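Side-chain contacts in beta-Ala-His dipeptidase (Homo sapiens, PDB 3DLJ), which hydrolyses Xaa-His dipeptides, above all carnosine and anserine, as a secreted homodimeric metallopeptidase with two zinc ions in each subunit: residues Q29-K32 with E33-I37; I268-P271 with G272-D275; V231-D235 with Q236-S240. All blocks are in the same frame, centred on the assembly; numbering follows the deposited sequence.

In the fold
The three contacts are local ones, each within a single run of chain, and they sit far apart: contact 1 is about 45 Å from each of the others, centre to centre. Contact 1 lies in the C-terminal part of helix 24-35, with aliphatic and indole groups packed inward near the zinc site and a polar pair on the exposed flank. Contact 2 is two successive turns in the loop between helices 250-258 and 282-289, mostly apolar and partly buried, backed by helix 361-377. Contact 3, at the surface, joins strands 216-232 and 238-239 and relies on a stacked arginine instead of aliphatic packing.

Contact 1 of 3, residues Q29-K32 with E33-I37; sequences QTLK and EWVAI
The carbonyl oxygen of T30 takes the amide of W34 at 2.8 Å (N to O), the shortest of four i to i+4 backbone bonds here. On the exposed flank Q29 and E33 repeat that spacing with their side chains. The amide NE2 of Q29 gives an almost straight bond, 3.0 Å long, to OE1 of E33. The bond lies in the plane of the Q29 amide but reaches OE1 on its anti side, tilted 28° out of the carboxylate plane, and the two flat groups are turned 69° apart. The glutamine gets there by a bend at chi2 (70°).

The methyl CG2 of T30 lies over a face of the W34 indole in a CH-pi contact, 4.1 Å from the centroid of the five-membered ring. The hydroxyl of T30 turns back to the E26 carbonyl. M55, V58 and T62 of helix 46-65 also touch the indole, and replacing W34 with an alanine would probably strip the T30 methyl of its aromatic cover and open a gap against that helix. L31 CD1 meets V35 CG2 at 3.9 Å, while L149 of helix 141-160 packs on T30, L31 and W34. This is the i to i+4 pattern of an amphipathic alpha-helix, its apolar side facing helices 46-65 and 141-160, the second of which carries the zinc ligand D143.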
loop_
_atom_site.group_PDB
_atom_site.type_symbol
_atom_site.label_atom_id
_atom_site.label_comp_id
_atom_site.label_asym_id
_atom_site.label_seq_id
_atom_site.Cartn_x
_atom_site.Cartn_y
_atom_site.Cartn_z
ATOM N N GLN A 29 -11.619 -19.395 -6.134
ATOM C CA GLN A 29 -13.015 -19.173 -5.809
ATOM C C GLN A 29 -13.149 -18.534 -4.430
ATOM O O GLN A 29 -14.018 -17.697 -4.236
ATOM C CB GLN A 29 -13.829 -20.484 -5.898
ATOM C CG GLN A 29 -15.228 -20.393 -5.333
ATOM C CD GLN A 29 -16.166 -19.528 -6.177
ATOM O OE1 GLN A 29 -16.024 -19.430 -7.398
ATOM N NE2 GLN A 29 -17.133 -18.904 -5.519
ATOM N N THR A 30 -12.310 -18.925 -3.469
ATOM C CA THR A 30 -12.319 -18.232 -2.184
ATOM C C THR A 30 -11.976 -16.750 -2.386
ATOM O O THR A 30 -12.634 -15.877 -1.821
ATOM C CB THR A 30 -11.372 -18.848 -1.167
ATOM O OG1 THR A 30 -11.742 -20.215 -0.960
ATOM C CG2 THR A 30 -11.460 -18.100 0.162
ATOM N N LEU A 31 -10.983 -16.460 -3.224
ATOM C CA LEU A 31 -10.662 -15.071 -3.485
ATOM C C LEU A 31 -11.848 -14.317 -4.106
ATOM O O LEU A 31 -12.138 -13.193 -3.713
ATOM C CB LEU A 31 -9.381 -14.953 -4.324
ATOM C CG LEU A 31 -8.927 -13.530 -4.671
ATOM C CD1 LEU A 31 -8.727 -12.684 -3.411
ATOM C CD2 LEU A 31 -7.644 -13.559 -5.539
ATOM N N LYS A 32 -12.514 -14.933 -5.082
ATOM C CA LYS A 32 -13.732 -14.391 -5.690
ATOM C C LYS A 32 -14.787 -14.039 -4.619
ATOM O O LYS A 32 -15.383 -12.955 -4.656
ATOM C CB LYS A 32 -14.305 -15.398 -6.705
ATOM C CG LYS A 32 -15.552 -14.911 -7.463
ATOM C CD LYS A 32 -15.874 -15.855 -8.634
ATOM C CE LYS A 32 -16.686 -15.143 -9.735
ATOM N NZ LYS A 32 -18.152 -15.219 -9.476
ATOM N N GLU A 33 -14.970 -14.946 -3.653
ATOM C CA GLU A 33 -15.894 -14.743 -2.533
ATOM C C GLU A 33 -15.438 -13.650 -1.583
ATOM O O GLU A 33 -16.265 -12.899 -1.084
ATOM C CB GLU A 33 -16.107 -16.030 -1.751
ATOM C CG GLU A 33 -16.893 -17.086 -2.507
ATOM C CD GLU A 33 -16.767 -18.472 -1.891
ATOM O OE1 GLU A 33 -17.243 -19.431 -2.532
ATOM O OE2 GLU A 33 -16.192 -18.619 -0.780
ATOM N N TRP A 34 -14.140 -13.553 -1.310
ATOM C CA TRP A 34 -13.666 -12.475 -0.421
ATOM C C TRP A 34 -13.748 -11.089 -1.088
ATOM O O TRP A 34 -14.090 -10.130 -0.442
ATOM C CB TRP A 34 -12.259 -12.756 0.142
ATOM C CG TRP A 34 -12.224 -13.758 1.271
ATOM C CD1 TRP A 34 -13.084 -14.801 1.472
ATOM C CD2 TRP A 34 -11.229 -13.854 2.309
ATOM N NE1 TRP A 34 -12.708 -15.519 2.580
ATOM C CE2 TRP A 34 -11.575 -14.963 3.118
ATOM C CE3 TRP A 34 -10.083 -13.108 2.633
ATOM C CZ2 TRP A 34 -10.831 -15.340 4.243
ATOM C CZ3 TRP A 34 -9.334 -13.480 3.758
ATOM C CH2 TRP A 34 -9.717 -14.592 4.547
ATOM N N VAL A 35 -13.438 -11.021 -2.378
ATOM C CA VAL A 35 -13.522 -9.807 -3.187
ATOM C C VAL A 35 -14.965 -9.253 -3.311
ATOM O O VAL A 35 -15.172 -8.040 -3.357
ATOM C CB VAL A 35 -12.879 -10.051 -4.614
ATOM C CG1 VAL A 35 -13.407 -9.035 -5.656
ATOM C CG2 VAL A 35 -11.336 -10.012 -4.531
ATOM N N ALA A 36 -15.945 -10.155 -3.354
ATOM C CA ALA A 36 -17.356 -9.804 -3.431
ATOM C C ALA A 36 -17.911 -9.154 -2.143
ATOM O O ALA A 36 -18.987 -8.560 -2.155
ATOM C CB ALA A 36 -18.177 -11.033 -3.830
ATOM N N ILE A 37 -17.172 -9.269 -1.041
ATOM C CA ILE A 37 -17.511 -8.561 0.187
ATOM C C ILE A 37 -16.947 -7.140 0.057
ATOM O O ILE A 37 -15.749 -6.946 0.038
ATOM C CB ILE A 37 -16.975 -9.271 1.442
ATOM C CG1 ILE A 37 -17.458 -10.745 1.458
ATOM C CG2 ILE A 37 -17.421 -8.517 2.717
ATOM C CD1 ILE A 37 -16.861 -11.617 2.542
#

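Contact 2 of 3, residues I268-P271 with G272-D275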
loop_
_atom_site.group_PDB
_atom_site.type_symbol
_atom_site.label_atom_id
_atom_site.label_comp_id
_atom_site.label_asym_id
_atom_site.label_seq_id
_atom_site.Cartn_x
_atom_site.Cartn_y
_atom_site.Cartn_z
ATOM N N ILE A 268 11.239 19.489 -8.341
ATOM C CA ILE A 268 10.419 20.163 -7.349
ATOM C C ILE A 268 10.954 21.569 -7.050
ATOM O O ILE A 268 12.114 21.743 -6.735
ATOM C CB ILE A 268 10.319 19.346 -6.032
ATOM C CG1 ILE A 268 9.826 17.915 -6.302
ATOM C CG2 ILE A 268 9.418 20.094 -5.005
ATOM C CD1 ILE A 268 10.046 16.912 -5.147
ATOM N N LEU A 269 10.056 22.543 -7.097
ATOM C CA LEU A 269 10.403 23.960 -7.017
ATOM C C LEU A 269 10.314 24.591 -5.620
ATOM O O LEU A 269 10.660 25.758 -5.451
ATOM C CB LEU A 269 9.556 24.760 -8.036
ATOM C CG LEU A 269 9.799 24.436 -9.531
ATOM C CD1 LEU A 269 8.802 25.160 -10.463
ATOM C CD2 LEU A 269 11.246 24.774 -9.956
ATOM N N VAL A 270 9.854 23.834 -4.624
ATOM C CA VAL A 270 9.828 24.309 -3.235
ATOM C C VAL A 270 11.269 24.494 -2.756
ATOM O O VAL A 270 12.037 23.528 -2.777
ATOM C CB VAL A 270 9.066 23.294 -2.317
ATOM C CG1 VAL A 270 9.184 23.685 -0.834
ATOM C CG2 VAL A 270 7.595 23.143 -2.779
ATOM N N PRO A 271 11.662 25.733 -2.377
ATOM C CA PRO A 271 13.039 25.906 -1.855
ATOM C C PRO A 271 13.341 25.102 -0.576
ATOM O O PRO A 271 12.483 25.002 0.321
ATOM C CB PRO A 271 13.152 27.419 -1.607
ATOM C CG PRO A 271 12.056 28.041 -2.504
ATOM C CD PRO A 271 10.934 27.021 -2.468
ATOM N N GLY A 272 14.544 24.523 -0.521
ATOM C CA GLY A 272 14.977 23.686 0.588
ATOM C C GLY A 272 14.757 22.187 0.418
ATOM O O GLY A 272 15.387 21.397 1.084
ATOM N N ILE A 273 13.868 21.783 -0.479
ATOM C CA ILE A 273 13.480 20.361 -0.594
ATOM C C ILE A 273 14.622 19.347 -0.845
ATOM O O ILE A 273 14.518 18.192 -0.433
ATOM C CB ILE A 273 12.285 20.167 -1.591
ATOM C CG1 ILE A 273 10.962 20.464 -0.878
ATOM C CG2 ILE A 273 12.178 18.711 -2.064
ATOM C CD1 ILE A 273 10.415 19.290 -0.060
ATOM N N TYR A 274 15.712 19.772 -1.481
ATOM C CA TYR A 274 16.814 18.844 -1.799
ATOM C C TYR A 274 17.986 18.936 -0.830
ATOM O O TYR A 274 18.916 18.154 -0.896
ATOM C CB TYR A 274 17.289 19.022 -3.251
ATOM C CG TYR A 274 16.235 18.631 -4.252
ATOM C CD1 TYR A 274 15.446 19.595 -4.858
ATOM C CD2 TYR A 274 16.009 17.292 -4.562
ATOM C CE1 TYR A 274 14.438 19.244 -5.763
ATOM C CE2 TYR A 274 15.012 16.922 -5.476
ATOM C CZ TYR A 274 14.234 17.916 -6.077
ATOM O OH TYR A 274 13.233 17.578 -6.964
ATOM N N ASP A 275 17.908 19.889 0.084
ATOM C CA ASP A 275 18.968 20.149 1.035
ATOM C C ASP A 275 19.508 18.908 1.729
ATOM O O ASP A 275 20.728 18.738 1.828
ATOM C CB ASP A 275 18.500 21.155 2.078
ATOM C CG ASP A 275 18.369 22.550 1.519
ATOM O OD1 ASP A 275 18.739 22.806 0.339
ATOM O OD2 ASP A 275 17.897 23.396 2.299
#
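I268 lays its CB and CG1 against the phenol end of Y274, each 3.5 Å from the hydroxyl oxygen OH, with CB also 4.1 Å from ring atom CE1. The same hydroxyl accepts a hydrogen bond from the backbone N of I268, at 3.1 Å and nearly straight. The carbonyl oxygen of I268 sits at the edge of the Y274 ring, in its plane, so the tyrosine meets both backbone and side chain of one residue. The H267 ring meets that of Y274 with the two planes almost parallel.

Farther along, the isoleucines approach more loosely through I268 CD1 and I273 CG2. V270 fits closer: its CG1 and the CG1 of I273 are 3.7 Å apart. With CG1 of V270 anti to the backbone N (chi1 173°), this branch is carried onto the I273 chain. V364 of helix 361-377 touches I273, and Q367 and H371 of that helix touch V270, giving the apolar pair a helical backing.

The backbone closes underneath with a weak bond from I273 N to V270 O, 3.4 Å long. G272 has a positive phi of 94°, where a side chain would jam against the carbonyl oxygen of P271. A second bond, D275 N to G272 O, closes the following turn. Proline then glycine at the two central positions is the classic type II beta turn, here from V270 to I273, running directly into a type I turn from G272 to D275.

Contact 3 of 3, residues V231-D235 with Q236-S240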
loop_
_atom_site.group_PDB
_atom_site.type_symbol
_atom_site.label_atom_id
_atom_site.label_comp_id
_atom_site.label_asym_id
_atom_site.label_seq_id
_atom_site.Cartn_x
_atom_site.Cartn_y
_atom_site.Cartn_z
ATOM N N VAL A 231 -8.236 27.323 -0.646
ATOM C CA VAL A 231 -8.439 28.725 -0.960
ATOM C C VAL A 231 -9.942 29.030 -0.873
ATOM O O VAL A 231 -10.754 28.402 -1.543
ATOM C CB VAL A 231 -7.839 29.153 -2.351
ATOM C CG1 VAL A 231 -7.925 30.655 -2.504
ATOM C CG2 VAL A 231 -6.391 28.709 -2.512
ATOM N N LYS A 232 -10.303 30.006 -0.047
ATOM C CA LYS A 232 -11.705 30.293 0.253
ATOM C C LYS A 232 -12.045 31.763 0.054
ATOM O O LYS A 232 -11.378 32.640 0.595
ATOM C CB LYS A 232 -12.046 29.867 1.682
ATOM C CG LYS A 232 -13.459 30.251 2.073
ATOM C CD LYS A 232 -13.849 29.861 3.472
ATOM C CE LYS A 232 -15.017 30.757 3.944
ATOM N NZ LYS A 232 -15.871 30.077 4.956
ATOM N N CYS A 233 -13.087 32.004 -0.742
ATOM C CA CYS A 233 -13.732 33.318 -0.882
ATOM C C CYS A 233 -14.926 33.382 0.090
ATOM O O CYS A 233 -14.845 33.957 1.174
ATOM C CB CYS A 233 -14.184 33.524 -2.351
ATOM S SG CYS A 233 -14.895 35.179 -2.774
ATOM N N ARG A 234 -16.029 32.756 -0.295
ATOM C CA ARG A 234 -17.135 32.529 0.605
ATOM C C ARG A 234 -17.477 31.099 0.308
ATOM O O ARG A 234 -16.883 30.503 -0.587
ATOM C CB ARG A 234 -18.311 33.437 0.281
ATOM C CG ARG A 234 -18.755 33.333 -1.169
ATOM C CD ARG A 234 -20.014 34.137 -1.444
ATOM N NE ARG A 234 -20.706 33.548 -2.585
ATOM C CZ ARG A 234 -21.665 34.141 -3.283
ATOM N NH1 ARG A 234 -22.054 35.370 -2.964
ATOM N NH2 ARG A 234 -22.223 33.506 -4.311
ATOM N N ASP A 235 -18.416 30.549 1.057
ATOM C CA ASP A 235 -18.812 29.162 0.918
ATOM C C ASP A 235 -19.650 28.935 -0.338
ATOM O O ASP A 235 -19.527 27.901 -0.967
ATOM C CB ASP A 235 -19.618 28.714 2.155
ATOM C CG ASP A 235 -18.732 28.252 3.312
ATOM O OD1 ASP A 235 -19.260 28.203 4.438
ATOM O OD2 ASP A 235 -17.534 27.932 3.110
ATOM N N GLN A 236 -20.503 29.894 -0.686
ATOM C CA GLN A 236 -21.381 29.749 -1.848
ATOM C C GLN A 236 -20.601 30.009 -3.164
ATOM O O GLN A 236 -19.767 30.918 -3.239
ATOM C CB GLN A 236 -22.592 30.682 -1.705
ATOM C CG GLN A 236 -23.781 30.398 -2.613
ATOM C CD GLN A 236 -24.878 31.431 -2.473
ATOM O OE1 GLN A 236 -24.617 32.648 -2.447
ATOM N NE2 GLN A 236 -26.125 30.960 -2.388
ATOM N N ASP A 237 -20.868 29.187 -4.181
ATOM C CA ASP A 237 -20.288 29.366 -5.504
ATOM C C ASP A 237 -20.972 30.528 -6.195
ATOM O O ASP A 237 -22.023 30.996 -5.733
ATOM C CB ASP A 237 -20.505 28.121 -6.379
ATOM C CG ASP A 237 -19.789 26.911 -5.884
ATOM O OD1 ASP A 237 -18.875 27.001 -5.049
ATOM O OD2 ASP A 237 -20.140 25.827 -6.358
ATOM N N PHE A 238 -20.389 30.978 -7.307
ATOM C CA PHE A 238 -20.965 32.054 -8.112
ATOM C C PHE A 238 -21.277 31.560 -9.523
ATOM O O PHE A 238 -20.590 30.673 -10.059
ATOM C CB PHE A 238 -20.000 33.259 -8.244
ATOM C CG PHE A 238 -19.470 33.800 -6.926
ATOM C CD1 PHE A 238 -18.423 33.163 -6.253
ATOM C CD2 PHE A 238 -19.975 34.978 -6.396
ATOM C CE1 PHE A 238 -17.907 33.679 -5.055
ATOM C CE2 PHE A 238 -19.465 35.503 -5.220
ATOM C CZ PHE A 238 -18.437 34.838 -4.539
ATOM N N HIS A 239 -22.294 32.170 -10.128
ATOM C CA HIS A 239 -22.575 32.005 -11.552
ATOM C C HIS A 239 -21.414 32.695 -12.280
ATOM O O HIS A 239 -21.113 33.842 -12.005
ATOM C CB HIS A 239 -23.893 32.693 -11.893
ATOM C CG HIS A 239 -24.324 32.531 -13.318
ATOM N ND1 HIS A 239 -23.520 32.863 -14.385
ATOM C CD2 HIS A 239 -25.497 32.115 -13.850
ATOM C CE1 HIS A 239 -24.161 32.623 -15.513
ATOM N NE2 HIS A 239 -25.366 32.178 -15.216
ATOM N N SER A 240 -20.767 32.003 -13.208
ATOM C CA SER A 240 -19.498 32.507 -13.752
ATOM C C SER A 240 -19.677 33.649 -14.734
ATOM O O SER A 240 -18.714 34.311 -15.096
ATOM C CB SER A 240 -18.648 31.385 -14.337
ATOM O OG SER A 240 -19.028 31.109 -15.661
#
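The guanidinium of R234 is sandwiched: F238 covers one face, the side-chain oxygen OE1 of Q236 sits over the opposite one, and two backbone carbonyl oxygens meet its edge. On the aromatic side the planes are only 10° apart and the centres 3.7 Å, a stacked cation-pi pair in which CE2 of the ring lies over the middle of the guanidinium. Seen from the ring, CZ of R234 is offset toward the rim, so the stack is displaced. On the other face OE1 of Q236 stands 3.2 Å from NH2 of R234, at an angle too poor for a hydrogen bond; the closeness of this partial negative charge to the cation is still likely to be favourable.

The edge carries the real bonds. NE of R234 donates to the carbonyl oxygen of Q236 at 2.9 Å, almost straight, and NH2 donates to that of D237 at 2.9 Å. Both oxygens lie in the guanidinium plane, yet each is met from above its own carbonyl plane. Two such bonds from one flat group fix its rotation and hold it level on the phenyl ring. With CG of R234 between the backbone N and the carbonyl carbon (chi1 54°) and the chain extended to NE, the guanidinium is brought over F238 and alongside the Q236 and D237 carbonyls.

Beside the stack, SG of C233 comes obliquely to the F238 ring, 4.0 Å from CZ, while F243 meets that ring edge-to-face. Across the start of the bend, NZ of K232 forms a salt bridge with OD2 of D235, 3.3 Å away. This is a surface connection from strand 216-232 of the five-stranded mixed sheet to strand 238-239, which pairs antiparallel with 342-343; its cation-pi stacked arginine also bonds to backbone carbonyls of the same loop.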